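Local coordinates for yeast glycogen phosphorylase (Saccharomyces cerevisiae, PDB 1YGP), which belongs to the carbohydrate phosphorylase family of the GT-B clan and carries pyridoxal-5'-phosphate in a pocket of the chain, at residues I456-E461 and A471-V476; R520-A525 and E543-M548; A664-K669 and F804-D809; P781-S786 and D822-Y827. All blocks are in the same frame, centred on the assembly; numbering follows the deposited sequence.

Contact 1: residues I456-E461 and A471-V476; sequences ISIIEE and AFLAIV
I458 lays its branched side chain across L473 and on to V476, aliphatic surface against a helix. Its CG2 lies 4.1 Å from L473 CB. At the end of the CG1 branch, CD1 comes within 4.0 Å of L473 CA. With CD1 anti to CA (chi2 172°), this methyl is carried out to where V476, about one turn further along, also meets it, CB at 4.3 Å from I458 CD1. Nearer its base, I458 CG1 packs on F472 CB at 4.3 Å. The F472 ring brings CD2 to 3.3 Å from S457 O, which lies close to the ring plane at the edge, where the slightly positive C-H groups suit a carbonyl oxygen. Segment 456-461 leads into and forms the first strand of a small antiparallel hairpin, 459-460 with 467-469, and helix 470-477 follows the second strand directly, packing back on the approach to the first. Further out, S457 OG donates to I459 O at 3.0 Å, a local bond that bridges the residues on either side of I458. The side-chain amide of N435, from helix 425-445, bonds both S457 OG and the backbone N of I458. R469 adds a weak hydrogen bond to S457 O, while the F500 ring meets that of F472 with planes at about 55°.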
# COMPACT_ATOMS: atom_id res chain seq x y z
N ILE A 456 37.36 -23.11 20.19
CA ILE A 456 36.15 -22.66 20.84
C ILE A 456 35.96 -21.16 20.62
O ILE A 456 34.91 -20.63 21.01
CB ILE A 456 36.33 -23.11 22.35
CG1 ILE A 456 34.96 -23.41 22.92
CG2 ILE A 456 37.04 -22.06 23.22
CD1 ILE A 456 34.97 -23.99 24.34
N SER A 457 36.90 -20.43 20.01
CA SER A 457 36.78 -18.99 19.88
C SER A 457 35.65 -18.56 18.98
O SER A 457 35.32 -19.20 17.99
CB SER A 457 38.06 -18.38 19.32
OG SER A 457 38.07 -16.96 19.22
N ILE A 458 35.08 -17.40 19.33
CA ILE A 458 34.04 -16.77 18.55
C ILE A 458 34.73 -16.20 17.32
O ILE A 458 34.13 -16.29 16.25
CB ILE A 458 33.34 -15.67 19.36
CG1 ILE A 458 32.58 -16.27 20.53
CG2 ILE A 458 32.38 -14.90 18.47
CD1 ILE A 458 32.02 -15.21 21.50
N ILE A 459 35.92 -15.61 17.35
CA ILE A 459 36.50 -15.12 16.10
C ILE A 459 37.36 -16.23 15.53
O ILE A 459 38.28 -16.72 16.20
CB ILE A 459 37.35 -13.84 16.30
CG1 ILE A 459 36.48 -12.62 16.40
CG2 ILE A 459 38.22 -13.56 15.09
CD1 ILE A 459 35.60 -12.48 17.65
N GLU A 460 37.03 -16.64 14.30
CA GLU A 460 37.74 -17.65 13.54
C GLU A 460 38.84 -16.94 12.80
O GLU A 460 38.58 -16.09 11.94
CB GLU A 460 36.83 -18.33 12.51
CG GLU A 460 37.50 -19.38 11.64
CD GLU A 460 36.54 -20.13 10.73
OE1 GLU A 460 35.91 -21.07 11.21
OE2 GLU A 460 36.41 -19.79 9.55
N GLU A 461 40.08 -17.30 13.13
CA GLU A 461 41.26 -16.71 12.53
C GLU A 461 41.46 -17.46 11.23
O GLU A 461 42.03 -18.55 11.24
CB GLU A 461 42.46 -16.92 13.44
CG GLU A 461 42.24 -16.63 14.92
CD GLU A 461 41.95 -15.18 15.30
OE1 GLU A 461 42.60 -14.27 14.81
OE2 GLU A 461 41.07 -14.98 16.14
N ALA A 471 26.97 -18.78 15.73
CA ALA A 471 26.47 -19.83 16.61
C ALA A 471 27.27 -19.93 17.90
O ALA A 471 26.69 -20.15 18.97
CB ALA A 471 26.53 -21.20 15.94
N PHE A 472 28.59 -19.70 17.86
CA PHE A 472 29.37 -19.70 19.09
C PHE A 472 29.06 -18.46 19.95
O PHE A 472 28.97 -18.59 21.18
CB PHE A 472 30.84 -19.73 18.77
CG PHE A 472 31.31 -21.00 18.08
CD1 PHE A 472 30.42 -22.03 17.73
CD2 PHE A 472 32.66 -21.13 17.79
CE1 PHE A 472 30.89 -23.17 17.09
CE2 PHE A 472 33.12 -22.27 17.15
CZ PHE A 472 32.24 -23.29 16.80
N LEU A 473 28.85 -17.27 19.35
CA LEU A 473 28.42 -16.09 20.09
C LEU A 473 27.07 -16.34 20.75
O LEU A 473 26.81 -15.88 21.89
CB LEU A 473 28.33 -14.91 19.13
CG LEU A 473 27.79 -13.53 19.56
CD1 LEU A 473 28.46 -12.95 20.80
CD2 LEU A 473 28.03 -12.60 18.38
N ALA A 474 26.19 -17.08 20.06
CA ALA A 474 24.89 -17.40 20.59
C ALA A 474 25.04 -18.36 21.76
O ALA A 474 24.35 -18.13 22.75
CB ALA A 474 24.02 -18.03 19.54
N ILE A 475 25.92 -19.39 21.76
CA ILE A 475 26.10 -20.28 22.91
C ILE A 475 26.60 -19.46 24.10
O ILE A 475 26.03 -19.51 25.19
CB ILE A 475 27.16 -21.39 22.76
CG1 ILE A 475 27.17 -22.13 21.45
CG2 ILE A 475 26.83 -22.36 23.86
CD1 ILE A 475 25.92 -22.90 21.03
N VAL A 476 27.66 -18.68 23.89
CA VAL A 476 28.23 -17.83 24.92
C VAL A 476 27.25 -16.79 25.46
O VAL A 476 27.37 -16.45 26.64
CB VAL A 476 29.51 -17.15 24.36
CG1 VAL A 476 30.10 -16.15 25.30
CG2 VAL A 476 30.57 -18.21 24.17

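Contact 2: residues R520-A525 and E543-M548; sequences RWLKQA and EYLLDM
The short helix 518-524, which carries W521 of the pyridoxal-5'-phosphate pocket, uses L522 and K523 to pack on the segment 543-548 in the loop leading to helix 562-584. L522 CD2 is the meeting point of three side chains. This methyl lies at the edge of the Y544 ring, 3.9 Å from CE2 and near the ring plane. It also approaches L545 CD2 at 4.2 Å and M548 CE at 4.3 Å, the unbranched methionine side chain bringing its terminal methyl to the leucine. L545 in turn sets its CG above one face of the Y544 ring, so the ring meets one leucine over a face, toward the rim, and another at its edge. K523 contributes only its aliphatic part here: CD lies 3.6 Å from L545 CD1, the two side chains crossing at about a right angle. A lysine suits this border because its NZ can go on to a salt bridge with E542, just before the loop segment. Residues 520-524 form a wider, pi-type turn, closed by A525 N to R520 O at 2.9 Å. The same helix thus serves both loop and cofactor pocket: the L522 side chain is about 13 Å from pyridoxal-5'-phosphate, while W521 touches it and pairs with K728 in a cation-pi contact.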
# COMPACT_ATOMS: atom_id res chain seq x y z
N ARG A 520 -4.71 -26.33 13.17
CA ARG A 520 -4.61 -26.11 11.74
C ARG A 520 -4.40 -27.45 11.06
O ARG A 520 -5.13 -27.80 10.14
CB ARG A 520 -3.46 -25.20 11.37
CG ARG A 520 -3.53 -24.80 9.90
CD ARG A 520 -2.36 -23.92 9.46
NE ARG A 520 -2.52 -22.58 10.00
CZ ARG A 520 -3.22 -21.63 9.37
NH1 ARG A 520 -3.82 -21.86 8.21
NH2 ARG A 520 -3.31 -20.43 9.92
N TRP A 521 -3.48 -28.26 11.56
CA TRP A 521 -3.17 -29.47 10.85
C TRP A 521 -4.16 -30.62 10.99
O TRP A 521 -4.17 -31.46 10.09
CB TRP A 521 -1.72 -29.79 11.26
CG TRP A 521 -0.84 -28.66 10.70
CD1 TRP A 521 -0.13 -27.82 11.53
CD2 TRP A 521 -0.72 -28.31 9.37
NE1 TRP A 521 0.42 -26.93 10.74
CE2 TRP A 521 0.11 -27.17 9.46
CE3 TRP A 521 -1.17 -28.75 8.12
CZ2 TRP A 521 0.48 -26.47 8.31
CZ3 TRP A 521 -0.80 -28.04 6.98
CH2 TRP A 521 0.01 -26.91 7.07
N LEU A 522 -5.06 -30.67 12.00
CA LEU A 522 -6.11 -31.69 12.05
C LEU A 522 -7.50 -31.08 11.87
O LEU A 522 -8.27 -31.48 10.99
CB LEU A 522 -6.07 -32.45 13.38
CG LEU A 522 -7.14 -33.50 13.75
CD1 LEU A 522 -7.19 -34.59 12.72
CD2 LEU A 522 -6.77 -34.18 15.05
N LYS A 523 -7.87 -30.08 12.66
CA LYS A 523 -9.23 -29.57 12.57
C LYS A 523 -9.44 -28.69 11.36
O LYS A 523 -10.49 -28.77 10.73
CB LYS A 523 -9.61 -28.81 13.84
CG LYS A 523 -11.08 -28.47 13.82
CD LYS A 523 -11.49 -27.86 15.12
CE LYS A 523 -12.96 -27.44 15.03
NZ LYS A 523 -13.85 -28.50 14.58
N GLN A 524 -8.49 -27.83 10.99
CA GLN A 524 -8.67 -27.01 9.82
C GLN A 524 -8.50 -27.86 8.58
O GLN A 524 -9.43 -27.96 7.78
CB GLN A 524 -7.66 -25.90 9.82
CG GLN A 524 -7.98 -24.85 8.77
CD GLN A 524 -7.44 -23.51 9.19
OE1 GLN A 524 -6.92 -22.73 8.41
NE2 GLN A 524 -7.55 -23.12 10.45
N ALA A 525 -7.34 -28.51 8.44
CA ALA A 525 -7.03 -29.29 7.26
C ALA A 525 -7.89 -30.52 7.07
O ALA A 525 -8.14 -30.88 5.92
CB ALA A 525 -5.58 -29.76 7.30
N GLU A 543 -12.44 -31.36 22.87
CA GLU A 543 -11.43 -31.25 23.92
C GLU A 543 -10.13 -32.00 23.66
O GLU A 543 -9.07 -31.63 24.17
CB GLU A 543 -11.99 -31.77 25.22
N TYR A 544 -10.20 -33.02 22.78
CA TYR A 544 -9.05 -33.80 22.36
C TYR A 544 -8.01 -32.90 21.69
O TYR A 544 -6.83 -33.23 21.69
CB TYR A 544 -9.51 -34.93 21.40
CG TYR A 544 -10.03 -34.54 20.02
CD1 TYR A 544 -11.38 -34.19 19.85
CD2 TYR A 544 -9.17 -34.48 18.92
CE1 TYR A 544 -11.85 -33.77 18.60
CE2 TYR A 544 -9.63 -34.06 17.66
CZ TYR A 544 -10.97 -33.71 17.51
OH TYR A 544 -11.43 -33.26 16.29
N LEU A 545 -8.39 -31.74 21.12
CA LEU A 545 -7.41 -30.84 20.50
C LEU A 545 -6.56 -30.16 21.56
O LEU A 545 -5.40 -29.87 21.31
CB LEU A 545 -8.14 -29.81 19.65
CG LEU A 545 -8.90 -30.46 18.50
CD1 LEU A 545 -9.94 -29.53 17.93
CD2 LEU A 545 -7.87 -30.91 17.47
N LEU A 546 -7.11 -29.92 22.74
CA LEU A 546 -6.32 -29.46 23.86
C LEU A 546 -5.60 -30.64 24.50
O LEU A 546 -4.43 -30.51 24.90
CB LEU A 546 -7.18 -28.80 24.90
CG LEU A 546 -7.50 -27.33 24.78
CD1 LEU A 546 -6.88 -26.68 23.56
CD2 LEU A 546 -8.99 -27.22 24.70
N ASP A 547 -6.25 -31.80 24.63
CA ASP A 547 -5.58 -32.95 25.21
C ASP A 547 -5.40 -34.07 24.21
O ASP A 547 -6.15 -35.05 24.21
CB ASP A 547 -6.36 -33.45 26.42
CG ASP A 547 -5.65 -34.57 27.19
OD1 ASP A 547 -4.42 -34.65 27.16
OD2 ASP A 547 -6.36 -35.36 27.81
N MET A 548 -4.35 -33.98 23.38
CA MET A 548 -4.10 -34.99 22.36
C MET A 548 -3.90 -36.40 22.92
O MET A 548 -4.12 -37.40 22.23
CB MET A 548 -2.86 -34.63 21.53
CG MET A 548 -3.03 -33.52 20.55
SD MET A 548 -4.44 -33.87 19.49
CE MET A 548 -3.63 -34.09 17.94

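Contact 3: residues A664-K669 and F804-D809; sequences AKLIIK and FKPLVD
L666 and F804 form the centre of an apolar interface between helix 662-678 and the start of helix 805-813. Among the aliphatic contacts, L666 CD1 reaches P806 CB at 4.1 Å, leucine and proline crossing at about a right angle. I667 starts out pointing away from the other helix, yet its CG1 still meets L807 CD1 at 4.4 Å. P806 fits the first turn of its helix, where the missing N-H costs no helical hydrogen bond, and its ring offers a compact apolar surface to L666.

Around the aromatic ring, the other methyl of L666, CD2, approaches F804 CD1 at 3.9 Å, and the methylenes of K669 join it. K669 CG lies 3.8 Å from F804 CZ, at the ring edge and near its plane. F804 sits at the N-cap position; chi1 (-64°) puts CG anti to the carbonyl carbon, and the ring beyond it lies against helix 662-678, where L670 and C673 also touch it.

The charged ends take partners elsewhere. K805 NZ bridges to D809 OD1 at 3.2 Å, one helical turn along, which receives it on its syn lone pair, and has E792 as a second partner. K669 NZ has a long, weak ion pair with E803.

The axes of the short segments 664-669 and 805-809 approach to 10.2 Å, at 109°. Helix 662-678 is the crossover of a beta-alpha-beta unit joining the neighbouring parallel strands 649-654 and 688-693. Helix 615-634 lies beside both partners, with Q615 and Q616 against I667 and F620 against L807, while strand 204-208 meets K665 and I668.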
# COMPACT_ATOMS: atom_id res chain seq x y z
N ALA A 664 18.87 -28.60 -8.53
CA ALA A 664 17.52 -28.71 -8.00
C ALA A 664 16.53 -28.30 -9.08
O ALA A 664 15.53 -28.99 -9.34
CB ALA A 664 17.37 -27.82 -6.81
N LYS A 665 16.84 -27.24 -9.82
CA LYS A 665 16.02 -26.87 -10.94
C LYS A 665 16.00 -27.96 -12.01
O LYS A 665 14.95 -28.15 -12.64
CB LYS A 665 16.53 -25.55 -11.50
CG LYS A 665 15.83 -24.40 -10.79
CD LYS A 665 16.53 -23.08 -11.07
CE LYS A 665 15.61 -21.95 -10.65
NZ LYS A 665 15.98 -20.70 -11.30
N LEU A 666 17.06 -28.74 -12.22
CA LEU A 666 17.01 -29.84 -13.19
C LEU A 666 16.04 -30.88 -12.70
O LEU A 666 15.27 -31.40 -13.52
CB LEU A 666 18.32 -30.61 -13.37
CG LEU A 666 19.28 -30.22 -14.46
CD1 LEU A 666 20.49 -31.15 -14.45
CD2 LEU A 666 18.57 -30.30 -15.81
N ILE A 667 16.02 -31.14 -11.39
CA ILE A 667 15.18 -32.20 -10.88
C ILE A 667 13.72 -31.83 -11.10
O ILE A 667 12.91 -32.70 -11.48
CB ILE A 667 15.50 -32.44 -9.40
CG1 ILE A 667 16.91 -33.03 -9.32
CG2 ILE A 667 14.48 -33.39 -8.77
CD1 ILE A 667 17.47 -33.34 -7.91
N ILE A 668 13.36 -30.54 -10.99
CA ILE A 668 11.99 -30.14 -11.27
C ILE A 668 11.69 -30.40 -12.73
O ILE A 668 10.62 -30.95 -13.00
CB ILE A 668 11.79 -28.66 -10.90
CG1 ILE A 668 11.93 -28.48 -9.38
CG2 ILE A 668 10.42 -28.19 -11.34
CD1 ILE A 668 11.79 -27.06 -8.80
N LYS A 669 12.58 -30.12 -13.69
CA LYS A 669 12.28 -30.34 -15.10
C LYS A 669 12.10 -31.83 -15.34
O LYS A 669 11.11 -32.25 -15.96
CB LYS A 669 13.40 -29.82 -16.01
CG LYS A 669 13.21 -30.01 -17.52
CD LYS A 669 11.88 -29.37 -17.91
CE LYS A 669 11.35 -29.68 -19.30
NZ LYS A 669 12.15 -29.04 -20.32
N PHE A 804 19.64 -33.89 -19.06
CA PHE A 804 19.68 -34.46 -17.71
C PHE A 804 20.99 -35.12 -17.32
O PHE A 804 21.09 -35.80 -16.29
CB PHE A 804 18.50 -35.45 -17.58
CG PHE A 804 17.14 -34.75 -17.70
CD1 PHE A 804 16.86 -33.59 -16.96
CD2 PHE A 804 16.18 -35.25 -18.58
CE1 PHE A 804 15.64 -32.93 -17.10
CE2 PHE A 804 14.96 -34.59 -18.72
CZ PHE A 804 14.68 -33.44 -17.99
N LYS A 805 22.04 -34.84 -18.09
CA LYS A 805 23.36 -35.42 -17.89
C LYS A 805 24.02 -35.05 -16.57
O LYS A 805 24.46 -35.99 -15.91
CB LYS A 805 24.30 -35.03 -19.03
CG LYS A 805 25.15 -36.22 -19.41
CD LYS A 805 26.46 -35.92 -20.10
CE LYS A 805 27.03 -37.18 -20.73
NZ LYS A 805 27.02 -38.35 -19.85
N PRO A 806 24.14 -33.82 -16.06
CA PRO A 806 24.78 -33.52 -14.77
C PRO A 806 24.30 -34.36 -13.58
O PRO A 806 25.08 -34.75 -12.71
CB PRO A 806 24.52 -32.06 -14.59
CG PRO A 806 24.61 -31.57 -16.01
CD PRO A 806 23.77 -32.59 -16.73
N LEU A 807 23.00 -34.69 -13.59
CA LEU A 807 22.39 -35.53 -12.58
C LEU A 807 22.97 -36.94 -12.68
O LEU A 807 23.60 -37.43 -11.74
CB LEU A 807 20.88 -35.52 -12.80
CG LEU A 807 19.98 -36.17 -11.77
CD1 LEU A 807 20.27 -35.58 -10.40
CD2 LEU A 807 18.53 -35.94 -12.16
N VAL A 808 22.86 -37.59 -13.85
CA VAL A 808 23.39 -38.93 -14.10
C VAL A 808 24.87 -38.96 -13.79
O VAL A 808 25.32 -39.82 -13.04
CB VAL A 808 23.15 -39.31 -15.57
CG1 VAL A 808 23.71 -40.67 -15.88
CG2 VAL A 808 21.68 -39.38 -15.81
N ASP A 809 25.66 -38.01 -14.26
CA ASP A 809 27.07 -38.01 -13.95
C ASP A 809 27.39 -37.69 -12.51
O ASP A 809 28.54 -37.93 -12.13
CB ASP A 809 27.82 -37.02 -14.81
CG ASP A 809 27.76 -37.32 -16.30
OD1 ASP A 809 27.39 -38.42 -16.71
OD2 ASP A 809 28.09 -36.40 -17.06

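Contact 4: residues P781-S786 and D822-Y827; sequences PSSLDS and DDFESY
The carbonyl oxygen of S782, next to the S783 that reaches across to E825, is gripped twice by S786: by its backbone N at 2.7 Å and by its OG at 2.8 Å, the hydroxyl standing well above the carbonyl plane. A serine one turn along can thus fold its hydroxyl back on its own helix. S783 instead spends its hydroxyl between helices, OG donating to E825 OE2 at 3.0 Å. OE2 is met on its anti side, 23° out of the carboxylate plane, and the bend of the glutamate chain at chi2 (-57°) sets CD on the way to the serine. The same OG lies at the edge of the F824 ring, 3.7 Å from CD2. L784 takes one face of that ring: its CD1 sits 3.8 Å from the centroid, almost on the ring normal, a CH-pi contact that suits a leucine methyl against a flat aromatic. P781, at the N-cap position, adds CB at 4.5 Å from E825 CG. The axes of the short segments 782-786 and 822-827 pass 9.7 Å apart, at 101°. Helix 615-634 borders both, with L617 and F620 touching F824 and Y624 touching S783, while D823 and S826 of helix 820-840 turn to F759 on strand 757-759.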
# COMPACT_ATOMS: atom_id res chain seq x y z
N PRO A 781 23.75 -50.83 -9.39
CA PRO A 781 22.76 -51.87 -9.60
C PRO A 781 22.14 -51.81 -10.99
O PRO A 781 21.77 -50.71 -11.41
CB PRO A 781 21.75 -51.65 -8.51
CG PRO A 781 22.54 -50.94 -7.44
CD PRO A 781 23.41 -50.00 -8.24
N SER A 782 21.94 -52.91 -11.71
CA SER A 782 21.27 -52.90 -13.01
C SER A 782 19.99 -52.06 -13.08
O SER A 782 19.78 -51.33 -14.05
CB SER A 782 20.92 -54.32 -13.42
OG SER A 782 22.03 -55.17 -13.18
N SER A 783 19.18 -52.09 -12.03
CA SER A 783 17.92 -51.37 -11.94
C SER A 783 18.09 -49.88 -12.17
O SER A 783 17.48 -49.26 -13.05
CB SER A 783 17.34 -51.64 -10.57
OG SER A 783 18.40 -51.76 -9.62
N LEU A 784 19.04 -49.37 -11.38
CA LEU A 784 19.39 -47.97 -11.43
C LEU A 784 20.07 -47.69 -12.76
O LEU A 784 19.79 -46.66 -13.38
CB LEU A 784 20.35 -47.60 -10.32
CG LEU A 784 20.61 -46.12 -10.21
CD1 LEU A 784 19.30 -45.44 -9.87
CD2 LEU A 784 21.64 -45.84 -9.14
N ASP A 785 20.90 -48.62 -13.24
CA ASP A 785 21.58 -48.40 -14.50
C ASP A 785 20.60 -48.35 -15.66
O ASP A 785 20.82 -47.61 -16.62
CB ASP A 785 22.60 -49.48 -14.76
CG ASP A 785 23.53 -49.04 -15.87
OD1 ASP A 785 24.22 -48.02 -15.72
OD2 ASP A 785 23.54 -49.71 -16.90
N SER A 786 19.49 -49.07 -15.55
CA SER A 786 18.48 -49.02 -16.58
C SER A 786 17.92 -47.61 -16.56
O SER A 786 17.95 -46.97 -17.62
CB SER A 786 17.41 -50.04 -16.26
OG SER A 786 18.00 -51.33 -16.24
N ASP A 822 23.12 -46.79 -3.32
CA ASP A 822 23.13 -47.67 -2.16
C ASP A 822 21.74 -48.02 -1.69
O ASP A 822 21.41 -49.19 -1.44
CB ASP A 822 23.91 -47.00 -1.03
CG ASP A 822 25.30 -46.60 -1.50
OD1 ASP A 822 26.20 -47.45 -1.53
OD2 ASP A 822 25.49 -45.44 -1.85
N ASP A 823 20.89 -46.99 -1.67
CA ASP A 823 19.54 -47.20 -1.20
C ASP A 823 18.57 -47.62 -2.28
O ASP A 823 17.47 -48.05 -1.93
CB ASP A 823 19.09 -45.92 -0.49
CG ASP A 823 19.91 -45.55 0.74
OD1 ASP A 823 20.66 -46.37 1.28
OD2 ASP A 823 19.79 -44.43 1.21
N PHE A 824 18.93 -47.61 -3.57
CA PHE A 824 17.95 -47.86 -4.63
C PHE A 824 17.19 -49.16 -4.50
O PHE A 824 15.95 -49.18 -4.49
CB PHE A 824 18.60 -47.82 -6.01
CG PHE A 824 17.55 -47.56 -7.10
CD1 PHE A 824 16.78 -46.39 -7.06
CD2 PHE A 824 17.34 -48.50 -8.11
CE1 PHE A 824 15.78 -46.18 -8.02
CE2 PHE A 824 16.34 -48.26 -9.07
CZ PHE A 824 15.55 -47.11 -9.03
N GLU A 825 17.90 -50.27 -4.32
CA GLU A 825 17.25 -51.56 -4.22
C GLU A 825 16.36 -51.73 -3.00
O GLU A 825 15.28 -52.31 -3.10
CB GLU A 825 18.34 -52.63 -4.24
CG GLU A 825 18.62 -53.12 -5.67
CD GLU A 825 17.37 -53.67 -6.35
OE1 GLU A 825 16.77 -54.63 -5.84
OE2 GLU A 825 16.97 -53.12 -7.38
N SER A 826 16.78 -51.17 -1.87
CA SER A 826 16.04 -51.23 -0.62
C SER A 826 14.77 -50.43 -0.81
O SER A 826 13.68 -50.93 -0.49
CB SER A 826 16.92 -50.63 0.48
OG SER A 826 16.41 -50.62 1.81
N TYR A 827 14.87 -49.22 -1.38
CA TYR A 827 13.74 -48.35 -1.67
C TYR A 827 12.69 -49.08 -2.51
O TYR A 827 11.50 -49.13 -2.17
CB TYR A 827 14.26 -47.11 -2.39
CG TYR A 827 13.17 -46.11 -2.76
CD1 TYR A 827 12.43 -45.48 -1.76
CD2 TYR A 827 12.93 -45.83 -4.10
CE1 TYR A 827 11.43 -44.58 -2.09
CE2 TYR A 827 11.93 -44.92 -4.44
CZ TYR A 827 11.19 -44.30 -3.43
OH TYR A 827 10.16 -43.44 -3.76

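Overall arrangement
The contacts close one after another along the chain, except that contacts 3 and 4 interlace, helices 782-790, 805-813 and 820-840 coming in succession. Contact 1 belongs with the large mixed sheet, since helix 470-477 runs into strand 478-483. Contacts 3 and 4 lie in the part of the chain built round the six-stranded parallel sheet, consistent with the two Rossmann-like domains of the GT-B fold. Their centres are 18 Å apart, and F620 of helix 615-634 touches both, on L807 and F824. Contacts 1 and 2 are 41 Å apart between centres, and each is 38 to 43 Å from contacts 3 and 4. Only contacts 3 and 4 are thus near neighbours, while contact 2 is the one holding a residue of the pyridoxal-5'-phosphate pocket.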